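Local coordinates for protein esterase (Staphylococcus aureus subsp. aureus USA300_TCH1516, PDB 3D7R) that probably hydrolyses ester bonds, as a putative esterase of the alpha/beta hydrolase fold, at residues 55-58 with 59-63; 120-123 with 124-128; 272-275 with 276-279. All blocks are in the same frame, centred on the assembly; numbering follows the deposited sequence.

Interaction 1: residues 55-58 with 59-63; sequences KREI and ENRKK
The guanidinium of Arg56 has the CB of Glu59 over one face and the OD1 of Asn60 near its plane at the edge. A second guanidinium, that of Arg61, has the CG of Glu57 over one face. Glu57 O stands on that same face, 3.8 Å above the Arg61 guanidinium plane and offset toward the rim. Both lie along the C-terminal turns of helix 46-61, so these are i to i+3 and i to i+4 contacts within one helix.

Arg56 NH2 donates to Asn60 OD1 at 2.7 Å. The donor sits above the carbonyl plane of the amide, and the guanidinium and amide planes are turned 64° apart. Arg56 gets there by folding back: its chain bends at chi2 (-46°) and again at chi3. This brings its NH1 to 3.6 Å from Glu59 CB. Arg56 NE and Asn60 ND2 both donate to Ala108 O, so the pair also fastens the helix to the loop beside it.

Glu57 and Arg61 form a salt bridge, with Glu57 OE2 2.7 Å from Arg61 NH2. The two side chains run side by side and point the same way. As a hydrogen bond it is weak, because the N-H is badly aimed. Arg61 NE makes a second salt bridge, to Glu140.

Glu59 bends at chi2, and its OE2 meets Lys62 NZ at 3.2 Å in another salt bridge, from above the carboxylate plane. Lys55 lies on the other side of the Glu59 side chain, its NZ 3.8 Å from Glu59 CG. The backbone bond from Glu59 N to Lys55 O measures 2.9 Å.

Interaction 2: residues 120-123 with 124-128; sequences DKIT and LSTLY
Thr126 meets Ile122 with every atom of its side chain. The two residues lie one turn apart near the end of helix 113-126, the helix of the beta-alpha-beta unit that joins strands 98-102 and 129-133. Thr126 CB is 3.3 Å from Ile122 O. From CB the branches part. OG1 takes the place between the backbone N and the carbonyl carbon (chi1 63°) and donates to Ile122 O at 2.7 Å. Thr126 CG2 comes to 3.3 Å from Ile122 O. It also lies beside the Ile122 side chain, 3.8 Å from Ile122 CG2. Both side chains also touch Ile99 of strand 98-102.

Ile122 O is therefore gripped twice. Thr126 N and Thr126 OG1 reach it from opposite faces of its carbonyl plane. The same hydroxyl accepts from Tyr128 N at 3.2 Å, which makes an ST turn where the chain leaves the helix. Leu127 has positive phi there, and Leu127 N still bonds to Thr123 O.

Ser125 repeats the double grip one residue earlier: its N and OG both donate to Lys121 O, again from opposite faces. Asp120 and Leu124 touch on another side of the helix. The carboxylate of Asp120 is held by the backbone N of Lys73 and Ala74. Leu124 CD1 lies 3.4 Å from Asp120 O and 3.8 Å from Asp120 OD1. Thr123 CG2 comes to 3.6 Å from Tyr128 O.

Interaction 3: residues 272-275 with 276-279; sequences DMKL and FEQM
Lys274 and Glu277 run side by side and point the same way, but their chains differ in shape. Bends at chi2 and chi3 turn Lys274 along the helix, so that its NZ ends near Glu277. Glu277 is extended, with CG anti to the backbone N (chi1 -179°). Their ends meet loosely: Lys274 NZ is 3.7 Å from Glu277 OE1, a long salt bridge. A water ties Glu277 OE1 to the backbone of Lys274 instead. It donates to Glu277 OE1 at 2.6 Å and to Lys274 O, and it accepts from Gln278 NE2 at 3.2 Å. Gln278 bends at chi2 (-63°), which turns its amide back to this water. Its CG rests 3.5 Å from Lys274 O.

These residues belong to helix 270-282, which connects strands 259-264 and 287-292 as the helix of a beta-alpha-beta unit in the alpha/beta hydrolase fold. One flank of the helix packs on the sheet. With CG anti to the backbone N (chi1 176°), Phe276 carries its ring away from the 272-275 turn and onto Met261 and Ile287, one in each strand. Selenomethionine Met273 touches Met261 and Phe289. Asp272 OD1 accepts from Asn209 ND2.

Another flank carries Leu275 and selenomethionine Met279. Met279 keeps CG beside its own N and bends at chi3, its SE 4.3 Å from Leu275 CG in apolar contact. Met279 CG also lies 3.4 Å from Leu275 O. That oxygen accepts the helical bond from Met279 N at 3.0 Å.

In the fold
The three contacts lie in separate helices, in series along the chain, and none touches another. Interactions 2 and 3 sit in crossovers between parallel strands of the alpha/beta hydrolase fold. Strands 129-133 and 98-102 are neighbours toward one end of the sheet; 259-264 and 287-292 are the last two at the other. The two centres are 28 Å apart, with nearest atoms about 16 Å apart. Interaction 1 lies at the surface, in a helix that precedes the first strand. Its centre is 35 Å from that of interaction 3, across the chain's centre, and 29 Å from that of interaction 2. A glycerol, probably from the crystallisation liquor, hydrogen-bonds with Arg61 O. Dimethyl sulfoxide lies near Lys62 and near Lys121.

Interaction 1: residues 55-58 with 59-63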
ATOM      1  N   LYS A  55      -0.330  -4.942  21.993  1.00 10.96           N
ATOM      2  CA  LYS A  55      -1.370  -5.670  21.248  1.00 11.43           C
ATOM      3  C   LYS A  55      -0.868  -6.202  19.895  1.00 10.74           C
ATOM      4  O   LYS A  55      -1.102  -7.363  19.549  1.00  9.72           O
ATOM      5  CB  LYS A  55      -2.597  -4.765  21.018  1.00 12.31           C
ATOM      6  CG  LYS A  55      -3.797  -5.507  20.435  1.00 15.78           C
ATOM      7  CD  LYS A  55      -5.058  -4.634  20.395  1.00 22.12           C
ATOM      8  CE  LYS A  55      -6.289  -5.475  20.033  1.00 24.72           C
ATOM      9  NZ  LYS A  55      -6.222  -6.039  18.646  1.00 28.82           N
ATOM     10  N   ARG A  56      -0.181  -5.353  19.131  1.00  9.98           N
ATOM     11  CA  ARG A  56       0.234  -5.756  17.776  1.00  9.81           C
ATOM     12  C   ARG A  56       1.304  -6.856  17.816  1.00  9.51           C
ATOM     13  O   ARG A  56       1.311  -7.754  16.989  1.00  8.94           O
ATOM     14  CB  ARG A  56       0.735  -4.558  16.952  1.00  9.42           C
ATOM     15  CG  ARG A  56      -0.304  -3.448  16.655  1.00  9.00           C
ATOM     16  CD  ARG A  56      -1.659  -3.991  16.184  1.00  7.82           C
ATOM     17  NE  ARG A  56      -1.506  -5.017  15.148  1.00 10.69           N
ATOM     18  CZ  ARG A  56      -2.443  -5.918  14.849  1.00 10.27           C
ATOM     19  NH1 ARG A  56      -3.611  -5.876  15.483  1.00  9.69           N
ATOM     20  NH2 ARG A  56      -2.225  -6.841  13.906  1.00  6.74           N
ATOM     21  N   GLU A  57       2.212  -6.791  18.783  1.00 10.14           N
ATOM     22  CA  GLU A  57       3.211  -7.857  18.901  1.00 10.97           C
ATOM     23  C   GLU A  57       2.535  -9.245  18.944  1.00 10.75           C
ATOM     24  O   GLU A  57       2.959 -10.173  18.246  1.00 10.29           O
ATOM     25  CB  GLU A  57       4.092  -7.670  20.139  1.00 11.66           C
ATOM     26  CG  GLU A  57       5.255  -8.665  20.191  1.00 14.95           C
ATOM     27  CD  GLU A  57       6.157  -8.465  21.392  1.00 22.67           C
ATOM     28  OE1 GLU A  57       5.864  -7.580  22.248  1.00 23.41           O
ATOM     29  OE2 GLU A  57       7.167  -9.199  21.482  1.00 25.12           O
ATOM     30  N   ILE A  58       1.494  -9.346  19.769  1.00  9.97           N
ATOM     31  CA  ILE A  58       0.744 -10.585  20.016  1.00 10.11           C
ATOM     32  C   ILE A  58      -0.102 -10.973  18.807  1.00  9.63           C
ATOM     33  O   ILE A  58      -0.061 -12.130  18.356  1.00  8.71           O
ATOM     34  CB  ILE A  58      -0.180 -10.435  21.270  1.00 10.73           C
ATOM     35  CG1 ILE A  58       0.665 -10.343  22.545  1.00 11.87           C
ATOM     36  CG2 ILE A  58      -1.162 -11.601  21.387  1.00 11.70           C
ATOM     37  CD1 ILE A  58      -0.176  -9.976  23.814  1.00 13.48           C
ATOM     38  N   GLU A  59      -0.840  -9.999  18.268  1.00  9.15           N
ATOM     39  CA  GLU A  59      -1.731 -10.256  17.144  1.00  9.60           C
ATOM     40  C   GLU A  59      -0.969 -10.612  15.884  1.00  8.55           C
ATOM     41  O   GLU A  59      -1.415 -11.459  15.119  1.00  8.56           O
ATOM     42  CB  GLU A  59      -2.666  -9.061  16.881  1.00  9.81           C
ATOM     43  CG  GLU A  59      -3.718  -8.828  17.997  1.00 13.80           C
ATOM     44  CD  GLU A  59      -4.556 -10.064  18.298  1.00 19.14           C
ATOM     45  OE1 GLU A  59      -4.989 -10.757  17.347  1.00 20.38           O
ATOM     46  OE2 GLU A  59      -4.785 -10.337  19.496  1.00 23.74           O
ATOM     47  N   ASN A  60       0.169  -9.960  15.658  1.00  7.86           N
ATOM     48  CA  ASN A  60       0.913 -10.166  14.416  1.00  7.53           C
ATOM     49  C   ASN A  60       1.535 -11.555  14.287  1.00  7.15           C
ATOM     50  O   ASN A  60       1.824 -11.985  13.177  1.00  6.73           O
ATOM     51  CB  ASN A  60       1.994  -9.090  14.226  1.00  7.03           C
ATOM     52  CG  ASN A  60       1.416  -7.737  13.832  1.00  8.34           C
ATOM     53  OD1 ASN A  60       0.278  -7.638  13.347  1.00  7.45           O
ATOM     54  ND2 ASN A  60       2.191  -6.683  14.052  1.00  7.61           N
ATOM     55  N   ARG A  61       1.774 -12.229  15.413  1.00  7.22           N
ATOM     56  CA  ARG A  61       2.373 -13.575  15.397  1.00  7.44           C
ATOM     57  C   ARG A  61       1.388 -14.644  14.944  1.00  7.83           C
ATOM     58  O   ARG A  61       1.794 -15.712  14.476  1.00  7.59           O
ATOM     59  CB  ARG A  61       2.958 -13.968  16.762  1.00  7.40           C
ATOM     60  CG  ARG A  61       4.127 -13.128  17.198  1.00  7.86           C
ATOM     61  CD  ARG A  61       5.018 -13.870  18.173  1.00 10.41           C
ATOM     62  NE  ARG A  61       6.062 -12.994  18.700  1.00 11.58           N
ATOM     63  CZ  ARG A  61       6.045 -12.395  19.891  1.00 13.46           C
ATOM     64  NH1 ARG A  61       5.030 -12.563  20.740  1.00 12.07           N
ATOM     65  NH2 ARG A  61       7.067 -11.621  20.241  1.00 12.61           N
ATOM     66  N   LYS A  62       0.094 -14.353  15.087  1.00  9.21           N
ATOM     67  CA  LYS A  62      -0.954 -15.328  14.766  1.00 10.16           C
ATOM     68  C   LYS A  62      -1.085 -15.509  13.251  1.00 10.63           C
ATOM     69  O   LYS A  62      -0.866 -14.570  12.485  1.00  9.61           O
ATOM     70  CB  LYS A  62      -2.297 -14.890  15.364  1.00 10.46           C
ATOM     71  CG  LYS A  62      -2.267 -14.848  16.878  1.00 12.06           C
ATOM     72  CD  LYS A  62      -3.451 -14.133  17.441  1.00 15.43           C
ATOM     73  CE  LYS A  62      -3.458 -14.276  18.955  1.00 17.38           C
ATOM     74  NZ  LYS A  62      -4.576 -13.504  19.569  1.00 18.72           N
ATOM     75  N   LYS A  63      -1.452 -16.712  12.820  1.00 10.67           N
ATOM     76  CA  LYS A  63      -1.677 -16.920  11.399  1.00 11.82           C
ATOM     77  C   LYS A  63      -2.829 -16.025  10.938  1.00 11.71           C
ATOM     78  O   LYS A  63      -3.879 -15.981  11.556  1.00 11.23           O
ATOM     79  CB  LYS A  63      -1.934 -18.399  11.080  1.00 12.73           C
ATOM     80  CG  LYS A  63      -0.646 -19.254  11.149  1.00 16.56           C
ATOM     81  CD  LYS A  63       0.390 -18.790  10.101  1.00 21.55           C
ATOM     82  CE  LYS A  63       1.576 -19.731  10.009  1.00 26.30           C
ATOM     83  NZ  LYS A  63       2.769 -19.010   9.457  1.00 29.42           N
TER

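Interaction 2: residues 120-123 with 124-128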
ATOM      1  N   ASP A 120     -10.299  -9.012  -3.828  1.00 10.86           N
ATOM      2  CA  ASP A 120     -11.247  -9.836  -4.566  1.00 11.23           C
ATOM      3  C   ASP A 120     -11.806  -9.077  -5.772  1.00 11.11           C
ATOM      4  O   ASP A 120     -11.730  -9.573  -6.901  1.00 10.77           O
ATOM      5  CB  ASP A 120     -12.371 -10.310  -3.640  1.00 11.29           C
ATOM      6  CG  ASP A 120     -13.198 -11.411  -4.252  1.00 12.89           C
ATOM      7  OD1 ASP A 120     -12.623 -12.323  -4.875  1.00 13.99           O
ATOM      8  OD2 ASP A 120     -14.429 -11.375  -4.106  1.00 14.40           O
ATOM      9  N   LYS A 121     -12.312  -7.860  -5.540  1.00 11.21           N
ATOM     10  CA  LYS A 121     -12.834  -7.015  -6.621  1.00 11.41           C
ATOM     11  C   LYS A 121     -11.808  -6.711  -7.703  1.00 10.71           C
ATOM     12  O   LYS A 121     -12.140  -6.764  -8.886  1.00 10.86           O
ATOM     13  CB  LYS A 121     -13.400  -5.684  -6.096  1.00 11.96           C
ATOM     14  CG  LYS A 121     -14.540  -5.831  -5.077  1.00 16.66           C
ATOM     15  CD  LYS A 121     -15.683  -4.880  -5.396  1.00 20.90           C
ATOM     16  CE  LYS A 121     -16.670  -4.787  -4.238  1.00 23.35           C
ATOM     17  NZ  LYS A 121     -17.321  -6.064  -3.846  1.00 25.14           N
ATOM     18  N   ILE A 122     -10.579  -6.373  -7.302  1.00  9.11           N
ATOM     19  CA  ILE A 122      -9.531  -6.062  -8.277  1.00  8.35           C
ATOM     20  C   ILE A 122      -9.210  -7.297  -9.129  1.00  8.54           C
ATOM     21  O   ILE A 122      -8.985  -7.187 -10.355  1.00  7.80           O
ATOM     22  CB  ILE A 122      -8.231  -5.538  -7.580  1.00  8.19           C
ATOM     23  CG1 ILE A 122      -8.449  -4.127  -7.005  1.00  6.23           C
ATOM     24  CG2 ILE A 122      -7.047  -5.508  -8.565  1.00  6.93           C
ATOM     25  CD1 ILE A 122      -7.405  -3.729  -5.973  1.00  9.90           C
ATOM     26  N   THR A 123      -9.152  -8.464  -8.474  1.00  7.87           N
ATOM     27  CA  THR A 123      -8.927  -9.718  -9.191  1.00  8.08           C
ATOM     28  C   THR A 123      -9.989  -9.900 -10.281  1.00  8.71           C
ATOM     29  O   THR A 123      -9.673 -10.161 -11.435  1.00  8.76           O
ATOM     30  CB  THR A 123      -8.980 -10.945  -8.235  1.00  7.70           C
ATOM     31  OG1 THR A 123      -8.035 -10.770  -7.174  1.00  7.63           O
ATOM     32  CG2 THR A 123      -8.678 -12.278  -8.996  1.00  8.23           C
ATOM     33  N   LEU A 124     -11.255  -9.767  -9.900  1.00  9.20           N
ATOM     34  CA  LEU A 124     -12.358  -9.978 -10.822  1.00 10.25           C
ATOM     35  C   LEU A 124     -12.410  -8.925 -11.928  1.00 10.90           C
ATOM     36  O   LEU A 124     -12.821  -9.240 -13.055  1.00 10.20           O
ATOM     37  CB  LEU A 124     -13.692 -10.041 -10.062  1.00 10.59           C
ATOM     38  CG  LEU A 124     -14.151 -11.446  -9.619  1.00 12.51           C
ATOM     39  CD1 LEU A 124     -13.200 -12.090  -8.624  1.00 12.29           C
ATOM     40  CD2 LEU A 124     -15.564 -11.365  -9.030  1.00 13.45           C
ATOM     41  N   SER A 125     -11.990  -7.687 -11.622  1.00 10.68           N
ATOM     42  CA  SER A 125     -11.975  -6.617 -12.644  1.00 12.05           C
ATOM     43  C   SER A 125     -10.790  -6.641 -13.600  1.00 11.56           C
ATOM     44  O   SER A 125     -10.939  -6.351 -14.792  1.00 12.39           O
ATOM     45  CB  SER A 125     -12.065  -5.232 -11.987  1.00 12.45           C
ATOM     46  OG  SER A 125     -13.221  -5.160 -11.174  1.00 16.28           O
ATOM     47  N   THR A 126      -9.603  -6.946 -13.087  1.00 11.16           N
ATOM     48  CA  THR A 126      -8.392  -6.908 -13.903  1.00 10.69           C
ATOM     49  C   THR A 126      -8.091  -8.252 -14.572  1.00 11.28           C
ATOM     50  O   THR A 126      -7.426  -8.298 -15.618  1.00 10.32           O
ATOM     51  CB  THR A 126      -7.162  -6.516 -13.065  1.00 10.94           C
ATOM     52  OG1 THR A 126      -6.934  -7.520 -12.072  1.00 10.62           O
ATOM     53  CG2 THR A 126      -7.392  -5.149 -12.366  1.00 10.89           C
ATOM     54  N   LEU A 127      -8.566  -9.336 -13.956  1.00 10.01           N
ATOM     55  CA  LEU A 127      -8.172 -10.693 -14.341  1.00  9.95           C
ATOM     56  C   LEU A 127      -6.662 -10.919 -14.314  1.00  9.08           C
ATOM     57  O   LEU A 127      -6.137 -11.713 -15.093  1.00  8.77           O
ATOM     58  CB  LEU A 127      -8.770 -11.080 -15.707  1.00  9.99           C
ATOM     59  CG  LEU A 127     -10.294 -11.001 -15.758  1.00 11.53           C
ATOM     60  CD1 LEU A 127     -10.795 -11.407 -17.141  1.00 14.26           C
ATOM     61  CD2 LEU A 127     -10.900 -11.889 -14.657  1.00 12.30           C
ATOM     62  N   TYR A 128      -5.979 -10.212 -13.413  1.00  8.44           N
ATOM     63  CA  TYR A 128      -4.647 -10.583 -12.959  1.00  8.13           C
ATOM     64  C   TYR A 128      -4.787 -11.465 -11.714  1.00  8.60           C
ATOM     65  O   TYR A 128      -5.790 -11.379 -11.008  1.00  7.87           O
ATOM     66  CB  TYR A 128      -3.854  -9.336 -12.554  1.00  8.86           C
ATOM     67  CG  TYR A 128      -3.327  -8.489 -13.699  1.00  7.96           C
ATOM     68  CD1 TYR A 128      -4.147  -8.125 -14.774  1.00  8.96           C
ATOM     69  CD2 TYR A 128      -2.018  -8.028 -13.686  1.00  7.60           C
ATOM     70  CE1 TYR A 128      -3.657  -7.327 -15.814  1.00 10.03           C
ATOM     71  CE2 TYR A 128      -1.510  -7.233 -14.730  1.00  8.40           C
ATOM     72  CZ  TYR A 128      -2.334  -6.895 -15.781  1.00 10.08           C
ATOM     73  OH  TYR A 128      -1.837  -6.118 -16.803  1.00 11.67           O
TER

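Interaction 3: residues 272-275 with 276-279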
ATOM      1  N   ASP A 272       1.642  15.891  -0.210  1.00  9.06           N
ATOM      2  CA  ASP A 272       2.731  15.008  -0.641  1.00  9.30           C
ATOM      3  C   ASP A 272       2.475  14.308  -1.967  1.00  8.74           C
ATOM      4  O   ASP A 272       3.388  14.158  -2.781  1.00  8.71           O
ATOM      5  CB  ASP A 272       3.112  14.010   0.468  1.00  9.24           C
ATOM      6  CG  ASP A 272       3.789  14.706   1.651  1.00 11.87           C
ATOM      7  OD1 ASP A 272       4.630  15.623   1.389  1.00 13.19           O
ATOM      8  OD2 ASP A 272       3.464  14.374   2.830  1.00 12.09           O
HETATM    9  N   MSE A 273       1.239  13.878  -2.201  1.00  7.91           N
HETATM   10  CA  MSE A 273       0.909  13.285  -3.499  1.00  8.30           C
HETATM   11  C   MSE A 273       1.039  14.300  -4.631  1.00  8.03           C
HETATM   12  O   MSE A 273       1.549  13.966  -5.706  1.00  8.02           O
HETATM   13  CB  MSE A 273      -0.494  12.643  -3.504  1.00  8.46           C
HETATM   14  CG  MSE A 273      -0.622  11.462  -2.536  1.00  9.54           C
HETATM   15 SE   MSE A 273      -2.379  10.648  -2.747  0.75 14.17          SE
HETATM   16  CE  MSE A 273      -3.461  11.917  -1.755  1.00 15.17           C
ATOM     17  N   LYS A 274       0.581  15.527  -4.400  1.00  7.70           N
ATOM     18  CA  LYS A 274       0.716  16.575  -5.419  1.00  8.75           C
ATOM     19  C   LYS A 274       2.183  16.924  -5.649  1.00  8.76           C
ATOM     20  O   LYS A 274       2.595  17.155  -6.788  1.00  9.29           O
ATOM     21  CB  LYS A 274      -0.074  17.841  -5.042  1.00  9.08           C
ATOM     22  CG  LYS A 274      -1.620  17.669  -5.032  1.00 12.24           C
ATOM     23  CD  LYS A 274      -2.196  17.399  -6.424  1.00 17.59           C
ATOM     24  CE  LYS A 274      -2.597  18.680  -7.129  1.00 22.72           C
ATOM     25  NZ  LYS A 274      -3.017  18.375  -8.532  1.00 26.10           N
ATOM     26  N   LEU A 275       2.966  16.969  -4.568  1.00  8.53           N
ATOM     27  CA  LEU A 275       4.414  17.207  -4.675  1.00  8.59           C
ATOM     28  C   LEU A 275       5.123  16.088  -5.448  1.00  8.72           C
ATOM     29  O   LEU A 275       5.932  16.347  -6.362  1.00  8.78           O
ATOM     30  CB  LEU A 275       5.042  17.369  -3.292  1.00  8.09           C
ATOM     31  CG  LEU A 275       6.564  17.573  -3.237  1.00  9.18           C
ATOM     32  CD1 LEU A 275       7.032  18.751  -4.136  1.00  7.99           C
ATOM     33  CD2 LEU A 275       7.003  17.785  -1.794  1.00 10.99           C
ATOM     34  N   PHE A 276       4.824  14.846  -5.090  1.00  8.83           N
ATOM     35  CA  PHE A 276       5.351  13.702  -5.846  1.00  8.71           C
ATOM     36  C   PHE A 276       4.973  13.788  -7.341  1.00  9.16           C
ATOM     37  O   PHE A 276       5.807  13.575  -8.220  1.00  8.60           O
ATOM     38  CB  PHE A 276       4.853  12.399  -5.239  1.00  7.91           C
ATOM     39  CG  PHE A 276       5.269  11.161  -6.002  1.00  9.89           C
ATOM     40  CD1 PHE A 276       6.609  10.752  -6.018  1.00 10.41           C
ATOM     41  CD2 PHE A 276       4.306  10.373  -6.652  1.00 11.43           C
ATOM     42  CE1 PHE A 276       6.998   9.599  -6.707  1.00 11.03           C
ATOM     43  CE2 PHE A 276       4.679   9.209  -7.338  1.00 10.88           C
ATOM     44  CZ  PHE A 276       6.034   8.820  -7.353  1.00 10.39           C
ATOM     45  N   GLU A 277       3.720  14.118  -7.636  1.00  9.27           N
ATOM     46  CA  GLU A 277       3.327  14.263  -9.032  1.00  9.75           C
ATOM     47  C   GLU A 277       4.171  15.321  -9.763  1.00  9.37           C
ATOM     48  O   GLU A 277       4.578  15.102 -10.912  1.00  9.11           O
ATOM     49  CB  GLU A 277       1.843  14.585  -9.152  1.00 10.58           C
ATOM     50  CG  GLU A 277       1.378  14.727 -10.603  1.00 12.77           C
ATOM     51  CD  GLU A 277      -0.011  15.335 -10.736  1.00 15.65           C
ATOM     52  OE1 GLU A 277      -0.430  16.166  -9.899  1.00 15.54           O
ATOM     53  OE2 GLU A 277      -0.679  14.979 -11.711  1.00 17.39           O
ATOM     54  N   GLN A 278       4.408  16.467  -9.121  1.00  8.64           N
ATOM     55  CA  GLN A 278       5.239  17.534  -9.704  1.00  8.64           C
ATOM     56  C   GLN A 278       6.666  17.049  -9.987  1.00  9.06           C
ATOM     57  O   GLN A 278       7.244  17.341 -11.045  1.00  8.27           O
ATOM     58  CB  GLN A 278       5.255  18.769  -8.786  1.00  8.53           C
ATOM     59  CG  GLN A 278       3.972  19.646  -8.876  1.00  8.91           C
ATOM     60  CD  GLN A 278       3.781  20.244 -10.263  1.00 11.30           C
ATOM     61  OE1 GLN A 278       4.715  20.788 -10.836  1.00 13.29           O
ATOM     62  NE2 GLN A 278       2.570  20.152 -10.802  1.00 11.93           N
HETATM   63  N   MSE A 279       7.237  16.291  -9.042  1.00  9.47           N
HETATM   64  CA  MSE A 279       8.583  15.740  -9.233  1.00 10.85           C
HETATM   65  C   MSE A 279       8.648  14.737 -10.406  1.00  9.83           C
HETATM   66  O   MSE A 279       9.586  14.757 -11.190  1.00  9.06           O
HETATM   67  CB  MSE A 279       9.098  15.083  -7.939  1.00 11.57           C
HETATM   68  CG  MSE A 279       9.267  16.047  -6.783  1.00 17.28           C
HETATM   69 SE   MSE A 279       9.505  15.004  -5.120  0.75 32.65          SE
HETATM   70  CE  MSE A 279      11.144  14.097  -5.589  1.00 27.53           C
TER
HETATM   71  O   HOH W   1       0.744  18.280  -8.973  1.00 14.91           O